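Local structure of cystalysin (1C7N) at residues Lys188-Val193 with Glu224-Lys229; Ile205-Ile210 with His216-Ser221; Leu21-Ser24 with Glu28-Asn31; Gly30-Pro35 with Leu383-Lys388. The protein binds pyridoxal-5'-phosphate and belongs to the class I and II aminotransferase family. One frame throughout, in Å; residues are numbered along the deposited sequence.

Interaction 1 of 4, residues Lys188-Val193 with Glu224-Lys229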
loop_
_atom_site.group_PDB
_atom_site.type_symbol
_atom_site.label_atom_id
_atom_site.label_comp_id
_atom_site.label_asym_id
_atom_site.label_seq_id
_atom_site.Cartn_x
_atom_site.Cartn_y
_atom_site.Cartn_z
ATOM N N LYS A 188 24.239 14.408 22.251
ATOM C CA LYS A 188 25.456 14.584 21.463
ATOM C C LYS A 188 25.147 14.561 19.971
ATOM O O LYS A 188 25.716 15.328 19.194
ATOM C CB LYS A 188 26.472 13.483 21.771
ATOM C CG LYS A 188 27.324 13.704 23.009
ATOM C CD LYS A 188 28.490 12.717 23.007
ATOM C CE LYS A 188 29.457 12.962 24.150
ATOM N NZ LYS A 188 30.659 12.073 24.043
ATOM N N ILE A 189 24.252 13.664 19.570
ATOM C CA ILE A 189 23.881 13.563 18.167
ATOM C C ILE A 189 23.080 14.799 17.772
ATOM O O ILE A 189 23.266 15.341 16.683
ATOM C CB ILE A 189 23.043 12.298 17.895
ATOM C CG1 ILE A 189 23.838 11.059 18.318
ATOM C CG2 ILE A 189 22.680 12.222 16.404
ATOM C CD1 ILE A 189 23.075 9.759 18.182
ATOM N N LYS A 190 22.196 15.247 18.662
ATOM C CA LYS A 190 21.382 16.428 18.396
ATOM C C LYS A 190 22.264 17.641 18.125
ATOM O O LYS A 190 22.007 18.408 17.200
ATOM C CB LYS A 190 20.461 16.733 19.580
ATOM C CG LYS A 190 19.789 18.103 19.493
ATOM C CD LYS A 190 18.987 18.419 20.744
ATOM C CE LYS A 190 19.871 18.476 21.985
ATOM N NZ LYS A 190 20.801 19.646 22.010
ATOM N N ASP A 191 23.302 17.815 18.940
ATOM C CA ASP A 191 24.210 18.943 18.765
ATOM C C ASP A 191 24.916 18.879 17.418
ATOM O O ASP A 191 25.026 19.889 16.720
ATOM C CB ASP A 191 25.246 18.993 19.895
ATOM C CG ASP A 191 24.637 19.394 21.225
ATOM O OD1 ASP A 191 23.553 20.025 21.230
ATOM O OD2 ASP A 191 25.248 19.090 22.269
ATOM N N ILE A 192 25.394 17.693 17.055
ATOM C CA ILE A 192 26.074 17.505 15.782
ATOM C C ILE A 192 25.124 17.829 14.626
ATOM O O ILE A 192 25.515 18.459 13.641
ATOM C CB ILE A 192 26.570 16.045 15.626
ATOM C CG1 ILE A 192 27.619 15.732 16.695
ATOM C CG2 ILE A 192 27.138 15.827 14.228
ATOM C CD1 ILE A 192 28.141 14.314 16.642
ATOM N N VAL A 193 23.872 17.404 14.755
ATOM C CA VAL A 193 22.879 17.648 13.713
ATOM C C VAL A 193 22.526 19.124 13.554
ATOM O O VAL A 193 22.541 19.646 12.441
ATOM C CB VAL A 193 21.580 16.858 13.981
ATOM C CG1 VAL A 193 20.499 17.270 12.982
ATOM C CG2 VAL A 193 21.857 15.361 13.865
ATOM N N GLU A 224 12.770 21.358 19.958
ATOM C CA GLU A 224 11.850 21.805 18.920
ATOM C C GLU A 224 12.539 22.202 17.621
ATOM O O GLU A 224 11.979 22.013 16.539
ATOM C CB GLU A 224 10.995 22.967 19.433
ATOM C CG GLU A 224 9.876 22.551 20.379
ATOM C CD GLU A 224 8.942 21.516 19.765
ATOM O OE1 GLU A 224 8.855 21.452 18.519
ATOM O OE2 GLU A 224 8.284 20.774 20.524
ATOM N N GLN A 225 13.745 22.754 17.719
ATOM C CA GLN A 225 14.474 23.143 16.518
ATOM C C GLN A 225 14.935 21.895 15.778
ATOM O O GLN A 225 15.017 21.887 14.550
ATOM C CB GLN A 225 15.673 24.032 16.860
ATOM C CG GLN A 225 15.298 25.473 17.180
ATOM C CD GLN A 225 14.600 25.613 18.517
ATOM O OE1 GLN A 225 15.208 25.409 19.572
ATOM N NE2 GLN A 225 13.312 25.956 18.483
ATOM N N LEU A 226 15.246 20.841 16.528
ATOM C CA LEU A 226 15.655 19.586 15.908
ATOM C C LEU A 226 14.412 19.038 15.209
ATOM O O LEU A 226 14.472 18.614 14.054
ATOM C CB LEU A 226 16.148 18.588 16.962
ATOM C CG LEU A 226 16.512 17.188 16.451
ATOM C CD1 LEU A 226 17.711 17.266 15.503
ATOM C CD2 LEU A 226 16.822 16.282 17.628
ATOM N N ALA A 227 13.283 19.075 15.913
ATOM C CA ALA A 227 12.012 18.596 15.371
ATOM C C ALA A 227 11.642 19.336 14.087
ATOM O O ALA A 227 10.945 18.795 13.231
ATOM C CB ALA A 227 10.896 18.767 16.407
ATOM N N ASP A 228 12.107 20.578 13.969
ATOM C CA ASP A 228 11.836 21.401 12.791
ATOM C C ASP A 228 12.423 20.805 11.510
ATOM O O ASP A 228 11.964 21.112 10.413
ATOM C CB ASP A 228 12.394 22.815 12.992
ATOM C CG ASP A 228 11.520 23.673 13.893
ATOM O OD1 ASP A 228 12.004 24.736 14.342
ATOM O OD2 ASP A 228 10.354 23.298 14.144
ATOM N N LYS A 229 13.444 19.964 11.642
ATOM C CA LYS A 229 14.034 19.344 10.464
ATOM C C LYS A 229 14.170 17.828 10.599
ATOM O O LYS A 229 15.085 17.220 10.048
ATOM C CB LYS A 229 15.396 19.972 10.145
ATOM C CG LYS A 229 16.479 19.786 11.192
ATOM C CD LYS A 229 17.791 20.335 10.651
ATOM C CE LYS A 229 18.960 20.079 11.584
ATOM N NZ LYS A 229 20.249 20.466 10.925
#
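Leu-226 sets its two methyls against Lys-190 and Val-193, which lie about one helical turn apart. Its CD1 is 3.8 Å from Val-193 CG1. Its CD2 is 3.9 Å from Lys-190 CG, so it meets the aliphatic base of that lysine and not the charged end. Val-193 and Leu-226 meet at about a right angle. Val-193 CG1 is anti to the backbone N (chi1 173°), and this brings the same methyl up to Lys-229 as well. There it lies 3.5 Å from Lys-229 CE, tighter than usual van der Waals contact. The two side chains run antiparallel alongside one another. Leu-194 and Phe-219 add to the apolar surroundings of Leu-226.

The contact joins two helices of the alpha/beta core. Helix 183-195 is the helix of a beta-alpha-beta crossover from strand 165-171 to strand 199-203. The short helix 224-227 lies on the next connection, and Lys-229 leads into strand 230-234.

One hydrogen bond joins the segments. Lys-229 NZ donates to Val-193 O at 2.9 Å, from 50° above the carbonyl plane. The lysine chain is extended beyond CG and reaches the last turn of helix 183-195. NZ also donates to Leu-198 O, and Val-193 O also accepts from Ser-196 OG. The positive charge probably suits this carbonyl-rich helix end.

The salt bridge here is local to 188-193. Lys-190 bends at chi3 and chi4, and its NZ meets Asp-191 OD1 at 2.9 Å. Glu-224 and Asp-228 are both salt-bridged to Lys-253.

Interaction 2 of 4, residues Ile205-Ile210 with His216-Ser221. With PLP (pyridoxal-5'-phosphate), chain I.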
loop_
_atom_site.group_PDB
_atom_site.type_symbol
_atom_site.label_atom_id
_atom_site.label_comp_id
_atom_site.label_asym_id
_atom_site.label_seq_id
_atom_site.Cartn_x
_atom_site.Cartn_y
_atom_site.Cartn_z
ATOM N N ILE A 205 10.412 2.496 14.637
ATOM C CA ILE A 205 9.335 1.523 14.543
ATOM C C ILE A 205 9.319 0.555 15.720
ATOM O O ILE A 205 8.265 0.032 16.074
ATOM C CB ILE A 205 9.388 0.724 13.222
ATOM C CG1 ILE A 205 8.066 -0.027 13.046
ATOM C CG2 ILE A 205 10.556 -0.251 13.234
ATOM C CD1 ILE A 205 7.907 -0.703 11.726
ATOM N N HIS A 206 10.482 0.322 16.328
ATOM C CA HIS A 206 10.573 -0.579 17.472
ATOM C C HIS A 206 10.422 0.159 18.801
ATOM O O HIS A 206 10.719 -0.414 19.852
ATOM C CB HIS A 206 11.933 -1.285 17.519
ATOM C CG HIS A 206 12.199 -2.207 16.370
ATOM N ND1 HIS A 206 12.841 -1.799 15.220
ATOM C CD2 HIS A 206 11.971 -3.533 16.224
ATOM C CE1 HIS A 206 13.004 -2.837 14.421
ATOM N NE2 HIS A 206 12.485 -3.901 15.005
ATOM N N PHE A 207 9.962 1.407 18.792
ATOM C CA PHE A 207 9.910 2.113 20.071
ATOM C C PHE A 207 8.930 1.645 21.151
ATOM O O PHE A 207 8.989 2.141 22.275
ATOM C CB PHE A 207 9.838 3.652 19.866
ATOM C CG PHE A 207 8.500 4.187 19.401
ATOM C CD1 PHE A 207 8.325 5.565 19.263
ATOM C CD2 PHE A 207 7.432 3.352 19.109
ATOM C CE1 PHE A 207 7.104 6.105 18.840
ATOM C CE2 PHE A 207 6.205 3.882 18.686
ATOM C CZ PHE A 207 6.045 5.259 18.553
ATOM N N ASP A 208 8.061 0.680 20.843
ATOM C CA ASP A 208 7.138 0.159 21.858
ATOM C C ASP A 208 7.664 -1.160 22.412
ATOM O O ASP A 208 7.124 -1.689 23.384
ATOM C CB ASP A 208 5.740 -0.106 21.291
ATOM C CG ASP A 208 5.080 1.137 20.753
ATOM O OD1 ASP A 208 5.071 2.164 21.458
ATOM O OD2 ASP A 208 4.555 1.079 19.622
ATOM N N LEU A 209 8.704 -1.698 21.781
ATOM C CA LEU A 209 9.282 -2.972 22.197
ATOM C C LEU A 209 10.572 -2.762 22.978
ATOM O O LEU A 209 11.675 -3.027 22.486
ATOM C CB LEU A 209 9.526 -3.852 20.962
ATOM C CG LEU A 209 8.236 -4.234 20.220
ATOM C CD1 LEU A 209 8.543 -4.672 18.797
ATOM C CD2 LEU A 209 7.511 -5.332 20.976
ATOM N N ILE A 210 10.412 -2.283 24.209
ATOM C CA ILE A 210 11.534 -2.003 25.099
ATOM C C ILE A 210 11.568 -3.015 26.240
ATOM O O ILE A 210 10.531 -3.333 26.825
ATOM C CB ILE A 210 11.405 -0.586 25.707
ATOM C CG1 ILE A 210 11.158 0.439 24.596
ATOM C CG2 ILE A 210 12.666 -0.233 26.493
ATOM C CD1 ILE A 210 12.257 0.501 23.551
ATOM N N HIS A 216 12.801 4.476 26.220
ATOM C CA HIS A 216 12.982 5.046 24.893
ATOM C C HIS A 216 12.667 6.538 24.912
ATOM O O HIS A 216 11.729 6.983 25.576
ATOM C CB HIS A 216 12.076 4.352 23.871
ATOM C CG HIS A 216 12.190 4.913 22.485
ATOM N ND1 HIS A 216 11.484 6.020 22.066
ATOM C CD2 HIS A 216 12.967 4.546 21.437
ATOM C CE1 HIS A 216 11.819 6.311 20.822
ATOM N NE2 HIS A 216 12.718 5.431 20.417
ATOM N N THR A 217 13.468 7.303 24.185
ATOM C CA THR A 217 13.275 8.741 24.079
ATOM C C THR A 217 13.062 9.075 22.609
ATOM O O THR A 217 13.949 8.850 21.787
ATOM C CB THR A 217 14.516 9.514 24.569
ATOM O OG1 THR A 217 14.746 9.234 25.957
ATOM C CG2 THR A 217 14.313 11.015 24.378
ATOM N N VAL A 218 11.884 9.587 22.271
ATOM C CA VAL A 218 11.613 9.968 20.890
ATOM C C VAL A 218 12.602 11.088 20.593
ATOM O O VAL A 218 12.579 12.145 21.232
ATOM C CB VAL A 218 10.166 10.480 20.715
ATOM C CG1 VAL A 218 9.985 11.055 19.327
ATOM C CG2 VAL A 218 9.186 9.339 20.940
ATOM N N PHE A 219 13.479 10.845 19.628
ATOM C CA PHE A 219 14.517 11.801 19.269
ATOM C C PHE A 219 14.068 13.252 19.096
ATOM O O PHE A 219 14.624 14.150 19.733
ATOM C CB PHE A 219 15.235 11.324 18.007
ATOM C CG PHE A 219 16.694 11.697 17.955
ATOM C CD1 PHE A 219 17.548 11.060 17.062
ATOM C CD2 PHE A 219 17.215 12.676 18.799
ATOM C CE1 PHE A 219 18.903 11.389 17.007
ATOM C CE2 PHE A 219 18.570 13.016 18.753
ATOM C CZ PHE A 219 19.414 12.371 17.856
ATOM N N GLN A 220 13.065 13.493 18.255
ATOM C CA GLN A 220 12.610 14.862 18.020
ATOM C C GLN A 220 11.841 15.492 19.177
ATOM O O GLN A 220 11.427 16.647 19.093
ATOM C CB GLN A 220 11.759 14.930 16.749
ATOM C CG GLN A 220 10.399 14.263 16.853
ATOM C CD GLN A 220 9.528 14.573 15.651
ATOM O OE1 GLN A 220 9.718 14.016 14.565
ATOM N NE2 GLN A 220 8.579 15.485 15.830
ATOM N N SER A 221 11.658 14.747 20.261
ATOM C CA SER A 221 10.932 15.270 21.416
ATOM C C SER A 221 11.842 16.025 22.384
ATOM O O SER A 221 11.363 16.665 23.317
ATOM C CB SER A 221 10.255 14.126 22.174
ATOM O OG SER A 221 11.205 13.393 22.931
HETATM N N1 PLP I . 12.559 -0.328 10.054
HETATM C C2 PLP I . 13.239 -1.265 10.855
HETATM C C2A PLP I . 14.466 -0.729 11.570
HETATM C C3 PLP I . 12.622 -2.589 10.970
HETATM O O3 PLP I . 13.372 -3.460 11.648
HETATM C C4 PLP I . 11.384 -2.841 10.333
HETATM C C4A PLP I . 10.686 -4.116 10.502
HETATM C C5 PLP I . 10.752 -1.740 9.540
HETATM C C6 PLP I . 11.367 -0.528 9.402
HETATM C C5A PLP I . 9.278 -1.931 9.195
HETATM O O4P PLP I . 8.802 -1.878 7.909
HETATM P P PLP I . 7.181 -2.001 7.837
HETATM O O1P PLP I . 6.963 -2.273 6.419
HETATM O O2P PLP I . 6.590 -0.671 8.266
HETATM O O3P PLP I . 6.707 -3.095 8.692
#
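His-216 lays one face of its imidazole over the CB of Phe-207. That CB stands 3.4 Å from the ring centroid and only 8° off the ring normal, a CH-pi contact almost over the centre. The histidine CG is anti to its backbone N (chi1 179°), which holds the ring out toward 205-210. Its NE2 is hydrogen-bonded to Ser-172 O, and this bond should limit rotation of the ring.

Phe-207 adds a second, aromatic contact. Its ring turns an edge to the same histidine in an offset edge-to-face pair. The centroids are 5.6 Å apart and the planes stand at 82°. Phe-207 CD1 is the nearest ring atom, 3.9 Å from His-216 CE1. Phe-207 CD1 also lies 4.2 Å from Val-218 CG2, a looser apolar touch. Elsewhere the phenylalanine ring stacks with His-83 and touches Met-79.

Ile-210 meets the base of the histidine at about a right angle. Its CD1 lies 3.9 Å from His-216 CB.

The backbone of 205-210 is bent by a type I turn from His-206 to Leu-209, closed by Leu-209 N to His-206 O at 3.1 Å. In 216-221, Val-218 O accepts from both the N and the OG of Ser-221.

Ile-205 and His-206, just ahead of Phe-207, belong to the pyridoxal-5'-phosphate pocket. Ile-205 CG2 comes within 3.7 Å of the ligand atom C2. Asp-203, at the end of strand 199-203, is another pocket residue and accepts from Ile-205 N. The contact thus packs the loop that follows a core strand and carries two ligand-pocket residues, as in fold type I pyridoxal-phosphate proteins.

Interaction 3 of 4, residues Leu21-Ser24 with Glu28-Asn31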
loop_
_atom_site.group_PDB
_atom_site.type_symbol
_atom_site.label_atom_id
_atom_site.label_comp_id
_atom_site.label_asym_id
_atom_site.label_seq_id
_atom_site.Cartn_x
_atom_site.Cartn_y
_atom_site.Cartn_z
ATOM N N LEU A 21 10.734 -18.615 2.707
ATOM C CA LEU A 21 12.170 -18.402 2.570
ATOM C C LEU A 21 12.935 -19.575 3.162
ATOM O O LEU A 21 13.937 -20.022 2.602
ATOM C CB LEU A 21 12.595 -17.104 3.268
ATOM C CG LEU A 21 14.108 -16.839 3.315
ATOM C CD1 LEU A 21 14.669 -16.861 1.903
ATOM C CD2 LEU A 21 14.391 -15.495 3.985
ATOM N N MET A 22 12.459 -20.068 4.301
ATOM C CA MET A 22 13.095 -21.191 4.976
ATOM C C MET A 22 13.067 -22.430 4.091
ATOM O O MET A 22 14.096 -23.070 3.871
ATOM C CB MET A 22 12.383 -21.479 6.303
ATOM C CG MET A 22 12.777 -22.790 6.968
ATOM S SD MET A 22 11.901 -23.054 8.527
ATOM C CE MET A 22 10.233 -23.278 7.961
ATOM N N TYR A 23 11.886 -22.766 3.580
ATOM C CA TYR A 23 11.748 -23.939 2.724
ATOM C C TYR A 23 12.573 -23.802 1.451
ATOM O O TYR A 23 13.082 -24.794 0.924
ATOM C CB TYR A 23 10.272 -24.178 2.377
ATOM C CG TYR A 23 9.437 -24.592 3.571
ATOM C CD1 TYR A 23 8.475 -23.737 4.112
ATOM C CD2 TYR A 23 9.633 -25.830 4.183
ATOM C CE1 TYR A 23 7.732 -24.103 5.234
ATOM C CE2 TYR A 23 8.896 -26.206 5.309
ATOM C CZ TYR A 23 7.950 -25.339 5.828
ATOM O OH TYR A 23 7.229 -25.714 6.943
ATOM N N SER A 24 12.710 -22.572 0.965
ATOM C CA SER A 24 13.483 -22.315 -0.242
ATOM C C SER A 24 14.969 -22.527 0.032
ATOM O O SER A 24 15.713 -23.008 -0.825
ATOM C CB SER A 24 13.255 -20.881 -0.717
ATOM O OG SER A 24 13.993 -20.620 -1.897
ATOM N N GLU A 28 14.723 -29.658 2.676
ATOM C CA GLU A 28 14.703 -30.823 3.559
ATOM C C GLU A 28 14.396 -30.492 5.017
ATOM O O GLU A 28 14.390 -31.383 5.865
ATOM C CB GLU A 28 16.045 -31.558 3.494
ATOM C CG GLU A 28 16.253 -32.441 2.267
ATOM C CD GLU A 28 15.978 -31.725 0.964
ATOM O OE1 GLU A 28 14.806 -31.704 0.530
ATOM O OE2 GLU A 28 16.932 -31.173 0.375
ATOM N N VAL A 29 14.140 -29.221 5.312
ATOM C CA VAL A 29 13.852 -28.807 6.682
ATOM C C VAL A 29 12.727 -29.637 7.301
ATOM O O VAL A 29 11.709 -29.905 6.658
ATOM C CB VAL A 29 13.475 -27.305 6.741
ATOM C CG1 VAL A 29 12.173 -27.056 6.001
ATOM C CG2 VAL A 29 13.361 -26.855 8.180
ATOM N N GLY A 30 12.917 -30.048 8.551
ATOM C CA GLY A 30 11.909 -30.846 9.231
ATOM C C GLY A 30 10.596 -30.107 9.420
ATOM O O GLY A 30 10.562 -28.875 9.396
ATOM N N ASN A 31 9.512 -30.855 9.616
ATOM C CA ASN A 31 8.192 -30.251 9.805
ATOM C C ASN A 31 8.040 -29.569 11.169
ATOM O O ASN A 31 7.159 -28.731 11.357
ATOM C CB ASN A 31 7.096 -31.311 9.648
ATOM C CG ASN A 31 7.159 -32.027 8.310
ATOM O OD1 ASN A 31 8.129 -32.728 8.011
ATOM N ND2 ASN A 31 6.121 -31.856 7.496
#
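Met-22 and Tyr-23, on helix 17-25, hold Val-29 between them, and the valine gives one methyl to each. The chain has left the helix by then and folded back past it.

Met-22 comes first. Its thioether sulfur SD lies 4.1 Å from Val-29 CG2, a relaxed apolar contact. The two side chains cross at about a right angle. Met-22 runs out with chi1 and chi2 both near anti, then bends at chi3 (67°). The bend swings the terminal methyl CE back over one face of the Tyr-23 ring. Met-22 CE stands 3.7 Å above the Tyr-23 ring plane, offset toward the rim. It covers part of the tyrosine ring from within the helix. Met-22 also touches Pro-35 and Phe-353, so its surroundings are largely apolar there.

Tyr-23 follows and makes the closer contact. Its CD2 is 3.4 Å from Val-29 CG1, and CE2 is 3.5 Å from the same methyl. The methyl approaches the CD2-CE2 bond obliquely. Val-29 CG1 sits between the backbone N and the carbonyl carbon (chi1 65°), which leaves CG2 anti to the backbone N and facing the methionine. Lys-12 also touches the tyrosine.

All contacts across the two segments are apolar. A polar tie lies just beside them: Gly-30 N donates to Gln-351 OE1, and Val-29 rests on the same glutamine. A helix near the N-terminus and its fold-back thus pack on residues of the C-terminal part of the chain. This is in keeping with the small domain of class I and II aminotransferases, which both chain ends help to build.

Interaction 4 of 4, residues Gly30-Pro35 with Leu383-Lys388; sequences GNEVVP and LERLNK
Val-33 packs its two methyls on the guanidinium of Arg-385, and this is the close part of the contact. Val-33 CG2 stands 3.8 Å above the guanidinium plane of Arg-385, over its centre, so the flat group has an apolar cover on that face. Val-33 CG1 lies 3.6 Å from Arg-385 NH2. The arginine leaves helix 376-393 pointing toward the loop. It bends at chi3 (-59°), which turns the guanidinium across the valine. Polar partners beyond the segments fix it further: NE donates to Ala-350 O and NH2 to Gln-351 O, at the end of helix 339-350. Val-33 also touches Met-22 and Gln-351.

The other side is loose and bridged by water. Water 1 accepts from Arg-385 NH1 at 2.7 Å and donates to Glu-32 O at 2.7 Å. Lys-8 NZ donates to the same carbonyl. Water 2 lies at the guanidinium edge, in its plane. It accepts from Arg-385 NH2 at 2.6 Å and from Val-34 N at 2.9 Å. Glu-32 is exposed, and its carboxylate stays short of a salt bridge: Glu-32 OE2 is 4.7 Å from Arg-385 NH1. On the helix itself, Glu-384 OE2 takes a salt bridge from Lys-388 NZ through its anti lone pair.

The arginine thus joins the loop to the helix through a face covered by Val-33 and through water-mediated bonds to Glu-32 O and Val-34 N. Its charge is met mainly by backbone carbonyls and waters. The exposed glutamate probably adds a weak electrostatic attraction at a distance, and the two waters carry the polar link between loop and helix.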
loop_
_atom_site.group_PDB
_atom_site.type_symbol
_atom_site.label_atom_id
_atom_site.label_comp_id
_atom_site.label_asym_id
_atom_site.label_seq_id
_atom_site.Cartn_x
_atom_site.Cartn_y
_atom_site.Cartn_z
ATOM N N GLY A 30 12.917 -30.048 8.551
ATOM C CA GLY A 30 11.909 -30.846 9.231
ATOM C C GLY A 30 10.596 -30.107 9.420
ATOM O O GLY A 30 10.562 -28.875 9.396
ATOM N N ASN A 31 9.512 -30.855 9.616
ATOM C CA ASN A 31 8.192 -30.251 9.805
ATOM C C ASN A 31 8.040 -29.569 11.169
ATOM O O ASN A 31 7.159 -28.731 11.357
ATOM C CB ASN A 31 7.096 -31.311 9.648
ATOM C CG ASN A 31 7.159 -32.027 8.310
ATOM O OD1 ASN A 31 8.129 -32.728 8.011
ATOM N ND2 ASN A 31 6.121 -31.856 7.496
ATOM N N GLU A 32 8.900 -29.928 12.113
ATOM C CA GLU A 32 8.847 -29.359 13.455
ATOM C C GLU A 32 9.612 -28.040 13.568
ATOM O O GLU A 32 9.513 -27.335 14.577
ATOM C CB GLU A 32 9.422 -30.355 14.468
ATOM C CG GLU A 32 10.957 -30.352 14.562
ATOM C CD GLU A 32 11.653 -31.054 13.403
ATOM O OE1 GLU A 32 11.022 -31.265 12.346
ATOM O OE2 GLU A 32 12.852 -31.385 13.552
ATOM N N VAL A 33 10.372 -27.707 12.529
ATOM C CA VAL A 33 11.175 -26.490 12.521
ATOM C C VAL A 33 10.390 -25.196 12.326
ATOM O O VAL A 33 9.461 -25.132 11.522
ATOM C CB VAL A 33 12.273 -26.573 11.434
ATOM C CG1 VAL A 33 13.095 -25.278 11.406
ATOM C CG2 VAL A 33 13.176 -27.766 11.714
ATOM N N VAL A 34 10.780 -24.170 13.077
ATOM C CA VAL A 34 10.169 -22.843 13.000
ATOM C C VAL A 34 11.300 -21.844 12.749
ATOM O O VAL A 34 12.284 -21.812 13.494
ATOM C CB VAL A 34 9.471 -22.445 14.326
ATOM C CG1 VAL A 34 9.060 -20.984 14.273
ATOM C CG2 VAL A 34 8.257 -23.329 14.579
ATOM N N PRO A 35 11.176 -21.012 11.702
ATOM C CA PRO A 35 12.218 -20.027 11.397
ATOM C C PRO A 35 12.265 -18.901 12.437
ATOM O O PRO A 35 11.225 -18.476 12.945
ATOM C CB PRO A 35 11.824 -19.541 10.005
ATOM C CG PRO A 35 10.318 -19.603 10.047
ATOM C CD PRO A 35 10.057 -20.924 10.741
ATOM N N LEU A 383 17.116 -24.256 20.187
ATOM C CA LEU A 383 18.422 -24.256 20.834
ATOM C C LEU A 383 18.949 -25.668 21.016
ATOM O O LEU A 383 20.153 -25.897 20.925
ATOM C CB LEU A 383 18.348 -23.540 22.187
ATOM C CG LEU A 383 17.989 -22.053 22.110
ATOM C CD1 LEU A 383 17.741 -21.507 23.504
ATOM C CD2 LEU A 383 19.111 -21.292 21.416
ATOM N N GLU A 384 18.059 -26.620 21.273
ATOM C CA GLU A 384 18.495 -28.001 21.452
ATOM C C GLU A 384 18.970 -28.593 20.122
ATOM O O GLU A 384 19.883 -29.419 20.102
ATOM C CB GLU A 384 17.374 -28.850 22.061
ATOM C CG GLU A 384 17.760 -30.307 22.341
ATOM C CD GLU A 384 19.125 -30.456 23.007
ATOM O OE1 GLU A 384 19.484 -29.609 23.849
ATOM O OE2 GLU A 384 19.839 -31.433 22.698
ATOM N N ARG A 385 18.356 -28.182 19.012
ATOM C CA ARG A 385 18.797 -28.665 17.698
ATOM C C ARG A 385 20.201 -28.123 17.461
ATOM O O ARG A 385 21.085 -28.824 16.964
ATOM C CB ARG A 385 17.900 -28.145 16.576
ATOM C CG ARG A 385 16.718 -29.011 16.248
ATOM C CD ARG A 385 16.334 -28.830 14.790
ATOM N NE ARG A 385 16.002 -27.440 14.465
ATOM C CZ ARG A 385 14.948 -26.793 14.955
ATOM N NH1 ARG A 385 14.123 -27.406 15.798
ATOM N NH2 ARG A 385 14.708 -25.540 14.587
ATOM N N LEU A 386 20.380 -26.855 17.816
ATOM C CA LEU A 386 21.653 -26.163 17.672
ATOM C C LEU A 386 22.683 -26.853 18.564
ATOM O O LEU A 386 23.823 -27.082 18.159
ATOM C CB LEU A 386 21.497 -24.710 18.124
ATOM C CG LEU A 386 22.408 -23.612 17.579
ATOM C CD1 LEU A 386 22.637 -22.592 18.693
ATOM C CD2 LEU A 386 23.724 -24.175 17.094
ATOM N N ASN A 387 22.257 -27.174 19.781
ATOM C CA ASN A 387 23.103 -27.841 20.767
ATOM C C ASN A 387 23.710 -29.119 20.193
ATOM O O ASN A 387 24.922 -29.317 20.255
ATOM C CB ASN A 387 22.276 -28.158 22.019
ATOM C CG ASN A 387 23.135 -28.530 23.214
ATOM O OD1 ASN A 387 24.289 -28.112 23.317
ATOM N ND2 ASN A 387 22.565 -29.302 24.140
ATOM N N LYS A 388 22.868 -29.985 19.633
ATOM C CA LYS A 388 23.354 -31.233 19.050
ATOM C C LYS A 388 24.258 -30.974 17.846
ATOM O O LYS A 388 25.260 -31.664 17.651
ATOM C CB LYS A 388 22.188 -32.131 18.629
ATOM C CG LYS A 388 21.354 -32.661 19.789
ATOM C CD LYS A 388 20.694 -33.984 19.428
ATOM C CE LYS A 388 19.812 -34.503 20.556
ATOM N NZ LYS A 388 18.656 -33.601 20.819
HETATM O O HOH W 1 11.518 -27.032 16.352
HETATM O O HOH W 2 12.513 -24.392 15.405
#

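In the fold
The four contacts form two groups on opposite sides of the chain's centre. Interactions 1 and 2 touch, with centres 16 Å apart. Both belong to the connections around core strand 199-203, and interaction 2 is nested inside the loop that interaction 1 closes. Phe-219 packs on Ile-189 between them. Interactions 3 and 4 share Gly-30 and Asn-31 and lie 11 Å apart between centres. Interaction 4 spans nearly the whole chain and encloses interactions 1 and 2. It lies about 33 Å between centres from interaction 2, which carries ligand-pocket residues. One pair thus packs the core beside the pocket, while the other ties the N-terminal region to C-terminal helix 376-393.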